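Local coordinates for esterase family protein (Staphylococcus aureus, PDB 7L0A), which probably hydrolyses S-formylglutathione to formate and glutathione, as a serine esterase of the alpha/beta-hydrolase fold, at residues F146-P151 / I255-N260; K137-Q142 / Q201-L206; L27-P32 / Q112-S117; V150-V155 / L206-K211; P83-S88 / D101-V106. All coordinates share one frame; numbering follows the deposited sequence.

Contact 1 of 5, residues F146-P151 / I255-N260; sequences FAKAVP and ITWMVN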
# COMPACT_ATOMS: atom_id res chain seq x y z
N PHE B 146 -19.52 3.07 -10.67
CA PHE B 146 -19.50 4.15 -9.70
C PHE B 146 -20.92 4.63 -9.45
O PHE B 146 -21.65 4.93 -10.40
CB PHE B 146 -18.65 5.32 -10.17
CG PHE B 146 -17.23 4.95 -10.46
CD1 PHE B 146 -16.32 4.78 -9.43
CD2 PHE B 146 -16.80 4.77 -11.76
CE1 PHE B 146 -15.03 4.44 -9.69
CE2 PHE B 146 -15.49 4.43 -12.04
CZ PHE B 146 -14.59 4.28 -10.99
N ALA B 147 -21.29 4.75 -8.18
CA ALA B 147 -22.62 5.22 -7.83
C ALA B 147 -22.73 6.73 -7.92
O ALA B 147 -23.83 7.27 -8.13
CB ALA B 147 -22.99 4.77 -6.43
N LYS B 148 -21.61 7.42 -7.72
CA LYS B 148 -21.59 8.87 -7.61
C LYS B 148 -20.29 9.36 -8.22
O LYS B 148 -19.25 8.71 -8.09
CB LYS B 148 -21.68 9.35 -6.17
CG LYS B 148 -22.94 8.87 -5.46
CD LYS B 148 -22.99 9.38 -4.03
CE LYS B 148 -24.14 8.71 -3.29
NZ LYS B 148 -24.50 9.45 -2.05
N ALA B 149 -20.34 10.53 -8.87
CA ALA B 149 -19.21 11.15 -9.55
C ALA B 149 -19.24 12.65 -9.29
O ALA B 149 -20.32 13.26 -9.37
CB ALA B 149 -19.28 10.87 -11.07
N VAL B 150 -18.09 13.23 -9.00
CA VAL B 150 -17.96 14.63 -8.63
C VAL B 150 -16.89 15.30 -9.48
O VAL B 150 -15.70 15.36 -9.11
CB VAL B 150 -17.63 14.78 -7.13
CG1 VAL B 150 -17.58 16.25 -6.76
CG2 VAL B 150 -18.64 14.05 -6.26
N PRO B 151 -17.25 15.86 -10.63
CA PRO B 151 -16.30 16.69 -11.39
C PRO B 151 -16.16 18.07 -10.76
O PRO B 151 -17.15 18.76 -10.53
CB PRO B 151 -16.95 16.79 -12.80
CG PRO B 151 -18.00 15.76 -12.82
CD PRO B 151 -18.48 15.59 -11.40
N ILE B 255 -17.05 14.88 -0.13
CA ILE B 255 -16.95 13.65 0.65
C ILE B 255 -18.16 13.50 1.54
O ILE B 255 -18.73 12.41 1.65
CB ILE B 255 -15.63 13.64 1.44
CG1 ILE B 255 -14.47 13.29 0.49
CG2 ILE B 255 -15.69 12.61 2.59
CD1 ILE B 255 -13.09 13.46 1.08
N THR B 256 -18.60 14.59 2.18
CA THR B 256 -19.84 14.53 2.96
C THR B 256 -21.02 14.08 2.10
O THR B 256 -21.82 13.23 2.51
CB THR B 256 -20.12 15.88 3.59
OG1 THR B 256 -19.01 16.26 4.41
CG2 THR B 256 -21.39 15.81 4.43
N TRP B 257 -21.13 14.63 0.89
CA TRP B 257 -22.22 14.27 -0.01
C TRP B 257 -22.13 12.81 -0.44
O TRP B 257 -23.16 12.12 -0.51
CB TRP B 257 -22.18 15.23 -1.20
CG TRP B 257 -23.15 14.93 -2.30
CD1 TRP B 257 -24.45 15.33 -2.37
CD2 TRP B 257 -22.89 14.20 -3.50
NE1 TRP B 257 -25.03 14.87 -3.54
CE2 TRP B 257 -24.08 14.18 -4.25
CE3 TRP B 257 -21.76 13.56 -4.02
CZ2 TRP B 257 -24.18 13.53 -5.48
CZ3 TRP B 257 -21.86 12.94 -5.26
CH2 TRP B 257 -23.06 12.93 -5.97
N MET B 258 -20.93 12.34 -0.72
CA MET B 258 -20.75 10.97 -1.19
C MET B 258 -21.27 9.94 -0.21
O MET B 258 -21.90 8.95 -0.60
CB MET B 258 -19.26 10.69 -1.40
CG MET B 258 -18.68 11.14 -2.67
SD MET B 258 -16.90 10.82 -2.51
CE MET B 258 -16.36 12.23 -3.46
N VAL B 259 -20.94 10.10 1.08
CA VAL B 259 -21.18 9.02 2.03
C VAL B 259 -22.57 9.05 2.63
O VAL B 259 -22.98 8.09 3.29
CB VAL B 259 -20.11 9.04 3.14
CG1 VAL B 259 -18.72 8.91 2.52
CG2 VAL B 259 -20.21 10.30 3.98
N ASN B 260 -23.35 10.10 2.38
CA ASN B 260 -24.63 10.25 3.06
C ASN B 260 -25.88 9.89 2.26
O ASN B 260 -25.80 9.53 1.08
CB ASN B 260 -24.76 11.69 3.54
CG ASN B 260 -24.11 11.91 4.89
OD1 ASN B 260 -24.46 11.24 5.86
ND2 ASN B 260 -23.14 12.82 4.96
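Lys148 reaches from strand 148-152 to the C-terminal end of helix 244-259 and gives its ammonium group to the carbonyl oxygen of Met258, with NZ 3.0 Å from O. The donor stands above that carbonyl plane, 51° out of it. A second, weak bond of 3.4 Å joins Lys148 NZ to Trp257 O. Beyond CG the lysine chain is fully extended, which suits a residue that must span the gap between sheet and helix. On the way it passes over one face of the Trp257 indole: Lys148 CD lies 4.2 Å from the centroid of the six-membered ring in a CH-pi contact, and CB comes within 3.7 Å of Trp257 CZ3. Val150, two residues on and pointing to the same helix, brings CG2 to 3.5 Å from Trp257 CZ3 and to 4.0 Å from Met258 CE. The indole NE1 turns elsewhere, to Gln234. The segments 148-151 and 255-259 run nearly antiparallel, at 165°, as layers of an alpha/beta-hydrolase. A lysine thus serves twice, its methylenes covering an aromatic face and its charge meeting carbonyls at a helix C-terminus, where the helix dipole would probably favour a positive group.

Contact 2 of 5, residues K137-Q142 / Q201-L206; sequences KFALTQ and QIPKLL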
# COMPACT_ATOMS: atom_id res chain seq x y z
N LYS B 137 -15.72 11.41 -17.91
CA LYS B 137 -15.57 10.32 -18.88
C LYS B 137 -15.87 8.96 -18.23
O LYS B 137 -16.55 8.12 -18.83
CB LYS B 137 -14.17 10.34 -19.49
CG LYS B 137 -13.91 9.16 -20.40
CD LYS B 137 -12.81 9.40 -21.42
CE LYS B 137 -12.74 8.21 -22.40
NZ LYS B 137 -11.96 8.50 -23.63
N PHE B 138 -15.37 8.72 -17.02
CA PHE B 138 -15.65 7.46 -16.33
C PHE B 138 -17.11 7.37 -15.92
O PHE B 138 -17.70 6.29 -15.98
CB PHE B 138 -14.71 7.27 -15.12
CG PHE B 138 -13.28 7.02 -15.52
CD1 PHE B 138 -12.93 5.89 -16.24
CD2 PHE B 138 -12.30 7.93 -15.19
CE1 PHE B 138 -11.62 5.69 -16.63
CE2 PHE B 138 -10.97 7.74 -15.57
CZ PHE B 138 -10.65 6.62 -16.30
N ALA B 139 -17.72 8.49 -15.52
CA ALA B 139 -19.15 8.47 -15.21
C ALA B 139 -20.00 8.03 -16.39
O ALA B 139 -21.02 7.36 -16.20
CB ALA B 139 -19.62 9.85 -14.74
N LEU B 140 -19.60 8.40 -17.61
CA LEU B 140 -20.40 8.13 -18.79
C LEU B 140 -19.99 6.88 -19.54
O LEU B 140 -20.70 6.50 -20.48
CB LEU B 140 -20.33 9.33 -19.75
CG LEU B 140 -20.84 10.68 -19.21
CD1 LEU B 140 -20.51 11.87 -20.08
CD2 LEU B 140 -22.36 10.63 -18.98
N THR B 141 -18.89 6.23 -19.17
CA THR B 141 -18.46 4.96 -19.77
C THR B 141 -18.39 3.80 -18.79
O THR B 141 -18.42 2.64 -19.23
CB THR B 141 -17.09 5.12 -20.44
OG1 THR B 141 -16.12 5.49 -19.44
CG2 THR B 141 -17.15 6.19 -21.55
N GLN B 142 -18.26 4.07 -17.49
CA GLN B 142 -18.20 3.08 -16.43
C GLN B 142 -19.27 3.35 -15.38
O GLN B 142 -19.02 3.22 -14.16
CB GLN B 142 -16.80 3.08 -15.80
CG GLN B 142 -15.70 2.72 -16.78
CD GLN B 142 -15.64 1.24 -17.08
OE1 GLN B 142 -15.92 0.41 -16.21
NE2 GLN B 142 -15.23 0.90 -18.29
N GLN B 201 -26.55 3.30 -17.11
CA GLN B 201 -26.52 3.89 -15.79
C GLN B 201 -25.57 5.09 -15.78
O GLN B 201 -24.44 4.99 -16.24
CB GLN B 201 -26.04 2.84 -14.79
CG GLN B 201 -27.02 2.51 -13.72
CD GLN B 201 -26.65 1.26 -12.95
OE1 GLN B 201 -25.85 0.44 -13.41
NE2 GLN B 201 -27.23 1.11 -11.77
N ILE B 202 -26.05 6.22 -15.29
CA ILE B 202 -25.21 7.40 -15.06
C ILE B 202 -25.13 7.61 -13.56
O ILE B 202 -26.17 7.64 -12.89
CB ILE B 202 -25.76 8.66 -15.75
CG1 ILE B 202 -25.88 8.44 -17.27
CG2 ILE B 202 -24.87 9.88 -15.46
CD1 ILE B 202 -26.38 9.65 -18.02
N PRO B 203 -23.94 7.74 -13.00
CA PRO B 203 -23.83 7.98 -11.55
C PRO B 203 -24.55 9.26 -11.16
O PRO B 203 -24.70 10.19 -11.95
CB PRO B 203 -22.32 8.10 -11.31
CG PRO B 203 -21.67 7.43 -12.51
CD PRO B 203 -22.61 7.66 -13.66
N LYS B 204 -24.96 9.33 -9.89
CA LYS B 204 -25.41 10.61 -9.36
C LYS B 204 -24.26 11.62 -9.48
O LYS B 204 -23.11 11.32 -9.14
CB LYS B 204 -25.85 10.46 -7.91
CG LYS B 204 -26.81 11.53 -7.41
CD LYS B 204 -27.42 11.15 -6.06
CE LYS B 204 -28.12 12.35 -5.43
NZ LYS B 204 -28.69 12.03 -4.10
N LEU B 205 -24.57 12.82 -9.99
CA LEU B 205 -23.58 13.83 -10.30
C LEU B 205 -23.65 15.01 -9.35
O LEU B 205 -24.73 15.61 -9.16
CB LEU B 205 -23.78 14.33 -11.73
CG LEU B 205 -23.51 13.33 -12.84
CD1 LEU B 205 -23.97 13.95 -14.17
CD2 LEU B 205 -22.05 12.96 -12.90
N LEU B 206 -22.50 15.38 -8.78
CA LEU B 206 -22.32 16.64 -8.07
C LEU B 206 -21.21 17.37 -8.81
O LEU B 206 -20.06 16.92 -8.83
CB LEU B 206 -21.97 16.42 -6.60
CG LEU B 206 -21.56 17.69 -5.88
CD1 LEU B 206 -22.67 18.70 -5.82
CD2 LEU B 206 -21.07 17.32 -4.48
O HOH W 1 -22.78 5.88 -17.86
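In the alpha/beta-hydrolase fold the helix after the nucleophile, here the predicted Ser129, packs against the central sheet, and the last turn of that helix, 130-141, meets the approach to strand 204-210. Ala139 and Pro203 face each other at the centre. Pro203 lies against the helix, and its CG and CD are both near Ala139 CB, the CB-CD distance being 3.9 Å. Pro203 CD also sits 3.0 Å from Ala139 O, a close approach of a ring carbon bonded to a nitrogen that has no hydrogen to offer; the small alanine lets helix and ring come this near. Farther along, Leu205 CD2 comes to 4.4 Å from Ala139 CB, while Ala149 of the neighbouring strand touches Ala139, Pro203 and Leu205. Beside this, two branched chains meet: Leu140 CD2 is 4.2 Å from Ile202 CD1, and Leu140 continues onto Leu191 and Leu192 of helix 188-197. No direct hydrogen bond joins the segments. Instead, a water bridges the two backbones, donating to Gln201 O and to Ala139 O, the latter at 2.8 Å from the water oxygen.

Contact 3 of 5, residues L27-P32 / Q112-S117; sequences LTVILP and QIFPLS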
# COMPACT_ATOMS: atom_id res chain seq x y z
N LEU B 27 1.21 5.47 -6.29
CA LEU B 27 -0.15 5.61 -5.80
C LEU B 27 -0.09 6.04 -4.34
O LEU B 27 0.77 5.59 -3.58
CB LEU B 27 -0.98 4.32 -5.83
CG LEU B 27 -1.02 3.43 -7.03
CD1 LEU B 27 -1.80 2.15 -6.68
CD2 LEU B 27 -1.70 4.14 -8.22
N THR B 28 -1.03 6.88 -3.93
CA THR B 28 -1.30 7.13 -2.52
C THR B 28 -2.65 6.50 -2.18
O THR B 28 -3.64 6.70 -2.91
CB THR B 28 -1.32 8.63 -2.18
OG1 THR B 28 -0.08 9.22 -2.58
CG2 THR B 28 -1.55 8.85 -0.66
N VAL B 29 -2.71 5.76 -1.08
CA VAL B 29 -3.93 5.13 -0.60
C VAL B 29 -4.07 5.49 0.87
O VAL B 29 -3.13 5.31 1.65
CB VAL B 29 -3.88 3.60 -0.78
CG1 VAL B 29 -5.08 2.94 -0.15
CG2 VAL B 29 -3.81 3.24 -2.30
N ILE B 30 -5.23 6.02 1.26
CA ILE B 30 -5.53 6.21 2.68
C ILE B 30 -6.67 5.26 3.00
O ILE B 30 -7.73 5.26 2.33
CB ILE B 30 -5.85 7.66 3.04
CG1 ILE B 30 -6.96 8.23 2.22
CG2 ILE B 30 -4.54 8.52 2.98
CD1 ILE B 30 -7.25 9.71 2.57
N LEU B 31 -6.43 4.41 3.99
CA LEU B 31 -7.29 3.27 4.28
C LEU B 31 -7.78 3.38 5.70
O LEU B 31 -6.98 3.21 6.63
CB LEU B 31 -6.48 1.98 4.10
CG LEU B 31 -7.20 0.66 4.02
CD1 LEU B 31 -7.98 0.58 2.70
CD2 LEU B 31 -6.22 -0.48 4.11
N PRO B 32 -9.07 3.64 5.95
CA PRO B 32 -9.52 3.70 7.35
C PRO B 32 -9.21 2.42 8.09
O PRO B 32 -9.21 1.33 7.54
CB PRO B 32 -11.02 3.92 7.25
CG PRO B 32 -11.20 4.58 5.90
CD PRO B 32 -10.13 4.02 5.01
N GLN B 112 -8.36 -5.58 -5.72
CA GLN B 112 -7.88 -6.94 -5.47
C GLN B 112 -7.04 -7.03 -4.21
O GLN B 112 -7.19 -7.97 -3.42
CB GLN B 112 -7.08 -7.48 -6.66
CG GLN B 112 -7.87 -7.70 -7.94
CD GLN B 112 -8.94 -8.78 -7.82
OE1 GLN B 112 -8.62 -9.95 -7.74
NE2 GLN B 112 -10.20 -8.37 -7.82
N ILE B 113 -6.09 -6.08 -4.03
CA ILE B 113 -5.11 -6.25 -2.96
C ILE B 113 -5.48 -5.57 -1.64
O ILE B 113 -4.81 -5.84 -0.62
CB ILE B 113 -3.69 -5.76 -3.32
CG1 ILE B 113 -3.61 -4.26 -3.61
CG2 ILE B 113 -3.13 -6.52 -4.49
CD1 ILE B 113 -2.16 -3.71 -3.58
N PHE B 114 -6.49 -4.72 -1.62
CA PHE B 114 -6.94 -4.05 -0.40
C PHE B 114 -8.40 -4.38 -0.07
O PHE B 114 -9.18 -4.81 -0.94
CB PHE B 114 -6.80 -2.52 -0.47
CG PHE B 114 -5.39 -2.00 -0.49
CD1 PHE B 114 -4.57 -2.16 0.62
CD2 PHE B 114 -4.91 -1.32 -1.58
CE1 PHE B 114 -3.28 -1.67 0.60
CE2 PHE B 114 -3.62 -0.83 -1.59
CZ PHE B 114 -2.81 -1.01 -0.50
N PRO B 115 -8.81 -4.18 1.19
CA PRO B 115 -10.20 -4.51 1.60
C PRO B 115 -11.20 -3.42 1.24
O PRO B 115 -11.77 -2.72 2.10
CB PRO B 115 -10.05 -4.70 3.12
CG PRO B 115 -8.95 -3.74 3.49
CD PRO B 115 -7.96 -3.81 2.34
N LEU B 116 -11.40 -3.24 -0.06
CA LEU B 116 -12.24 -2.19 -0.62
C LEU B 116 -13.50 -2.83 -1.18
O LEU B 116 -13.42 -3.87 -1.86
CB LEU B 116 -11.50 -1.46 -1.73
CG LEU B 116 -10.11 -0.92 -1.39
CD1 LEU B 116 -9.51 -0.18 -2.53
CD2 LEU B 116 -10.25 -0.03 -0.16
N SER B 117 -14.65 -2.22 -0.91
CA SER B 117 -15.88 -2.74 -1.44
C SER B 117 -15.86 -2.74 -2.97
O SER B 117 -15.43 -1.78 -3.60
CB SER B 117 -17.08 -1.93 -0.97
OG SER B 117 -18.27 -2.50 -1.49
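Strand 24-32 runs past the place where helix 99-113 ends and the chain turns through Phe114 and Pro115, the nearest CA atoms, those of Leu31 and Phe114, lying 8.7 Å apart. Val29 and Leu31, alternate residues of the strand, both point toward this turn, and the contact is made wholly by apolar side chains. Leu31 forms the middle of the contact. Its CG is anti to the backbone N (chi1 -166°), and its two methyls then part company: CD1 comes to 3.7 Å from Leu116 CD2, while CD2 lies 4.2 Å from both Phe114 CD1 and Pro115 CD. A forked leucine suits this position because each branch serves a different neighbour. Val29 approaches the Phe114 ring from the same side as Leu31, CG2 being 4.1 Å from CE2, with CG1 4.3 Å above the ring plane and offset toward the rim. Phe114 is the first residue to leave helical geometry, and Pro115 is the centre of an inverse gamma turn, after which Leu116 lies against the strand. The same phenylalanine meets Phe114 of the second subunit, and Pro115 packs on Ile113 of that subunit. The arrangement is that of a helix-to-loop junction packed on a sheet of the alpha/beta-hydrolase fold, with its exit turn also built into the dimer interface.

Contact 4 of 5, residues V150-V155 / L206-K211; sequences VPLSAV and LIMCGK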
# COMPACT_ATOMS: atom_id res chain seq x y z
N VAL B 150 -18.09 13.23 -9.00
CA VAL B 150 -17.96 14.63 -8.63
C VAL B 150 -16.89 15.30 -9.48
O VAL B 150 -15.70 15.36 -9.11
CB VAL B 150 -17.63 14.78 -7.13
CG1 VAL B 150 -17.58 16.25 -6.76
CG2 VAL B 150 -18.64 14.05 -6.26
N PRO B 151 -17.25 15.86 -10.63
CA PRO B 151 -16.30 16.69 -11.39
C PRO B 151 -16.16 18.07 -10.76
O PRO B 151 -17.15 18.76 -10.53
CB PRO B 151 -16.95 16.79 -12.80
CG PRO B 151 -18.00 15.76 -12.82
CD PRO B 151 -18.48 15.59 -11.40
N LEU B 152 -14.92 18.46 -10.51
CA LEU B 152 -14.56 19.73 -9.90
C LEU B 152 -13.84 20.58 -10.94
O LEU B 152 -12.82 20.14 -11.48
CB LEU B 152 -13.65 19.52 -8.69
CG LEU B 152 -14.16 18.64 -7.55
CD1 LEU B 152 -13.03 18.55 -6.51
CD2 LEU B 152 -15.40 19.20 -6.95
N SER B 153 -14.32 21.79 -11.17
CA SER B 153 -13.64 22.72 -12.06
C SER B 153 -13.20 22.02 -13.35
O SER B 153 -12.05 22.18 -13.80
CB SER B 153 -12.42 23.34 -11.37
OG SER B 153 -12.78 23.79 -10.06
N ALA B 154 -14.13 21.27 -13.94
CA ALA B 154 -13.78 20.28 -14.94
C ALA B 154 -13.63 20.88 -16.34
O ALA B 154 -14.23 21.91 -16.68
CB ALA B 154 -14.81 19.15 -14.98
N VAL B 155 -12.78 20.23 -17.12
CA VAL B 155 -12.63 20.41 -18.56
C VAL B 155 -13.70 19.58 -19.27
O VAL B 155 -13.68 18.35 -19.22
CB VAL B 155 -11.22 19.98 -18.98
CG1 VAL B 155 -11.07 19.87 -20.49
CG2 VAL B 155 -10.16 20.93 -18.41
N LEU B 206 -22.50 15.38 -8.78
CA LEU B 206 -22.32 16.64 -8.07
C LEU B 206 -21.21 17.37 -8.81
O LEU B 206 -20.06 16.92 -8.83
CB LEU B 206 -21.97 16.42 -6.60
CG LEU B 206 -21.56 17.69 -5.88
CD1 LEU B 206 -22.67 18.70 -5.82
CD2 LEU B 206 -21.07 17.32 -4.48
N ILE B 207 -21.57 18.48 -9.47
CA ILE B 207 -20.63 19.25 -10.27
C ILE B 207 -20.37 20.56 -9.56
O ILE B 207 -21.31 21.25 -9.16
CB ILE B 207 -21.18 19.48 -11.70
CG1 ILE B 207 -21.44 18.13 -12.36
CG2 ILE B 207 -20.25 20.37 -12.50
CD1 ILE B 207 -22.21 18.21 -13.67
N MET B 208 -19.10 20.91 -9.38
CA MET B 208 -18.74 22.09 -8.61
C MET B 208 -17.70 22.90 -9.37
O MET B 208 -16.80 22.35 -10.02
CB MET B 208 -18.20 21.73 -7.20
CG MET B 208 -18.92 20.57 -6.55
SD MET B 208 -18.34 20.24 -4.84
CE MET B 208 -19.10 21.61 -4.02
N CYS B 209 -17.82 24.22 -9.30
CA CYS B 209 -16.82 25.11 -9.87
C CYS B 209 -16.90 26.46 -9.16
O CYS B 209 -17.98 26.93 -8.82
CB CYS B 209 -17.06 25.27 -11.39
SG CYS B 209 -15.74 26.04 -12.30
N GLY B 210 -15.75 27.08 -8.97
CA GLY B 210 -15.74 28.42 -8.43
C GLY B 210 -16.04 29.46 -9.49
O GLY B 210 -15.65 29.33 -10.65
N LYS B 211 -16.67 30.55 -9.06
CA LYS B 211 -17.15 31.57 -9.99
C LYS B 211 -16.03 32.35 -10.68
O LYS B 211 -16.27 32.96 -11.72
CB LYS B 211 -18.10 32.53 -9.28
CG LYS B 211 -19.40 31.88 -8.87
CD LYS B 211 -20.32 32.84 -8.15
CE LYS B 211 -21.69 32.22 -7.93
NZ LYS B 211 -22.62 33.16 -7.26
O HOH W 2 -12.89 26.48 -9.54
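Leu152 and Met208 lie side by side on neighbouring parallel strands, their side chains pointing the same way. From CB the leucine goes to CG, anti to the carbonyl carbon (chi1 -58°), and on to CD2, the branch that does the touching: CD2 is 3.8 Å from Met208 CB, CG and SD alike. The methionine bends at chi3, turning its end away. The backbones of 148-152 and 204-210 are joined by two nearly straight bonds, Met208 N to Pro151 O at 3.1 Å and Ser153 N to Met208 O at 2.8 Å. Pro151 has no N-H to give, and its CD instead rests 3.3 Å from Leu206 O; a second carbon, Val150 CA, approaches the same oxygen at 3.1 Å. On the face of Pro151 and Ile207, Pro151 CD packs on Ile207 CG1. Past the strand end, Ser153 OG shares a water with Gly210 N and bonds to Trp247 NE1. This serine also touches Asp213 and lies close to His242, both predicted charge-relay residues. The chemistry implies an apolar sheet core giving way, at the C-terminal strand ends, to polar groups beside the probable catalytic triad.

Contact 5 of 5, residues P83-S88 / D101-V106; sequences PNVDHS and DYILEV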
# COMPACT_ATOMS: atom_id res chain seq x y z
N PRO B 83 -4.08 8.06 -7.65
CA PRO B 83 -3.00 7.64 -8.53
C PRO B 83 -2.25 8.81 -9.13
O PRO B 83 -2.81 9.88 -9.39
CB PRO B 83 -3.72 6.87 -9.66
CG PRO B 83 -5.08 7.48 -9.70
CD PRO B 83 -5.41 7.84 -8.25
N ASN B 84 -0.96 8.58 -9.39
CA ASN B 84 -0.22 9.51 -10.23
C ASN B 84 -0.68 9.38 -11.68
O ASN B 84 -0.86 8.28 -12.20
CB ASN B 84 1.27 9.24 -10.19
CG ASN B 84 2.05 10.17 -11.08
OD1 ASN B 84 2.19 11.35 -10.78
ND2 ASN B 84 2.52 9.65 -12.22
N VAL B 85 -0.86 10.53 -12.34
CA VAL B 85 -1.23 10.56 -13.75
C VAL B 85 -0.17 11.34 -14.51
O VAL B 85 0.07 12.53 -14.23
CB VAL B 85 -2.64 11.17 -13.95
CG1 VAL B 85 -2.98 11.19 -15.41
CG2 VAL B 85 -3.65 10.42 -13.13
N ASP B 86 0.53 10.66 -15.41
CA ASP B 86 1.52 11.31 -16.25
C ASP B 86 0.84 12.03 -17.41
O ASP B 86 -0.18 11.55 -17.94
CB ASP B 86 2.52 10.31 -16.82
CG ASP B 86 3.47 9.76 -15.78
OD1 ASP B 86 3.77 10.49 -14.80
OD2 ASP B 86 3.92 8.61 -15.95
N HIS B 87 1.40 13.17 -17.83
CA HIS B 87 0.83 13.89 -18.96
C HIS B 87 0.67 13.01 -20.19
O HIS B 87 -0.32 13.11 -20.92
CB HIS B 87 1.70 15.10 -19.33
CG HIS B 87 1.64 16.21 -18.33
ND1 HIS B 87 2.01 17.49 -18.65
CD2 HIS B 87 1.24 16.23 -17.04
CE1 HIS B 87 1.85 18.26 -17.59
NE2 HIS B 87 1.36 17.52 -16.61
N SER B 88 1.65 12.16 -20.45
CA SER B 88 1.64 11.36 -21.67
C SER B 88 0.52 10.33 -21.67
O SER B 88 0.18 9.82 -22.75
CB SER B 88 2.99 10.67 -21.84
OG SER B 88 3.39 10.03 -20.62
N ASP B 101 -7.44 3.35 -19.67
CA ASP B 101 -7.11 1.98 -19.29
C ASP B 101 -6.34 1.96 -17.98
O ASP B 101 -6.51 1.03 -17.17
CB ASP B 101 -6.30 1.34 -20.40
CG ASP B 101 -6.95 1.59 -21.78
OD1 ASP B 101 -7.93 0.87 -22.07
OD2 ASP B 101 -6.51 2.52 -22.51
N TYR B 102 -5.48 2.94 -17.79
CA TYR B 102 -4.64 3.00 -16.60
C TYR B 102 -5.47 3.22 -15.34
O TYR B 102 -5.26 2.55 -14.32
CB TYR B 102 -3.59 4.10 -16.77
CG TYR B 102 -2.86 4.48 -15.52
CD1 TYR B 102 -2.10 3.56 -14.80
CD2 TYR B 102 -2.97 5.77 -15.00
CE1 TYR B 102 -1.43 3.94 -13.64
CE2 TYR B 102 -2.32 6.14 -13.84
CZ TYR B 102 -1.57 5.22 -13.18
OH TYR B 102 -0.90 5.59 -12.01
N ILE B 103 -6.41 4.18 -15.37
CA ILE B 103 -7.22 4.40 -14.19
C ILE B 103 -8.04 3.14 -13.87
O ILE B 103 -8.21 2.78 -12.70
CB ILE B 103 -8.12 5.64 -14.35
CG1 ILE B 103 -7.28 6.91 -14.45
CG2 ILE B 103 -9.03 5.79 -13.12
CD1 ILE B 103 -6.34 7.13 -13.31
N LEU B 104 -8.49 2.41 -14.89
CA LEU B 104 -9.24 1.19 -14.63
C LEU B 104 -8.33 0.10 -14.08
O LEU B 104 -8.76 -0.72 -13.27
CB LEU B 104 -9.97 0.74 -15.89
CG LEU B 104 -11.11 1.69 -16.27
CD1 LEU B 104 -11.71 1.25 -17.59
CD2 LEU B 104 -12.20 1.74 -15.22
N GLU B 105 -7.06 0.08 -14.50
CA GLU B 105 -6.09 -0.82 -13.89
C GLU B 105 -5.90 -0.50 -12.42
O GLU B 105 -5.87 -1.42 -11.58
CB GLU B 105 -4.76 -0.72 -14.64
CG GLU B 105 -3.60 -1.39 -13.86
CD GLU B 105 -2.25 -1.09 -14.47
OE1 GLU B 105 -1.50 -0.34 -13.87
OE2 GLU B 105 -1.99 -1.56 -15.62
N VAL B 106 -5.73 0.78 -12.08
CA VAL B 106 -5.56 1.15 -10.67
C VAL B 106 -6.77 0.67 -9.87
O VAL B 106 -6.63 0.07 -8.80
CB VAL B 106 -5.35 2.67 -10.51
CG1 VAL B 106 -5.35 3.04 -9.05
CG2 VAL B 106 -4.05 3.10 -11.16
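The phenol ring of Tyr102 meets the carbonyl oxygen of Asn84 at its edge, near the ring plane, while Pro83 CB approaches the ring obliquely. The hydroxyl donates the bond: Tyr102 OH lies 2.7 Å from Asn84 O, in the carbonyl plane, with a C=O...donor angle of 150°. The first bond of the Tyr102 side chain points toward the 83-88 segment, and CG is anti to the backbone N (chi1 167°). The flat amide of Asn84 is held too, ND2 donating to Asp86 OD1 at 3.0 Å from above the carboxylate plane, and also to Gln25 OE1. These residues form the exit from strand 79-83, covered by helix 99-113, as helices flank the sheet in the alpha/beta-hydrolase fold. Pro83, a compact ring that fits between helical side chains, presents CG to Ile103 CD1 at 3.8 Å, the two side chains crossing at about a right angle, and CB to Val106 CG2 at 4.1 Å. Val106 lies one helical turn after Tyr102, which puts both on the side facing the proline. The same Ile103 CD1 also lies 4.3 Å from Val85 CG2.

Overall arrangement
All the contacts lie on or beside one mixed sheet, contact 5 at the exit of strand 79-83. Contacts 1, 2 and 4 cluster at strands 148-152 and 204-210, their centres 11 to 14 Å apart: contacts 1 and 4 share Val150 and Pro151, and contacts 2 and 4 share Leu206. Contacts 3 and 5 both use helix 99-113, with centres 16 Å apart, and meet through Leu27; along the chain contact 5 is nested inside contact 3. Both close before the other three open. Phe138 packing on Ile103 connects contacts 2 and 5. The contacts thus run from the dimer-facing turn of contact 3 to the neighbourhood of the predicted triad at contact 4, about 25 Å away between centres.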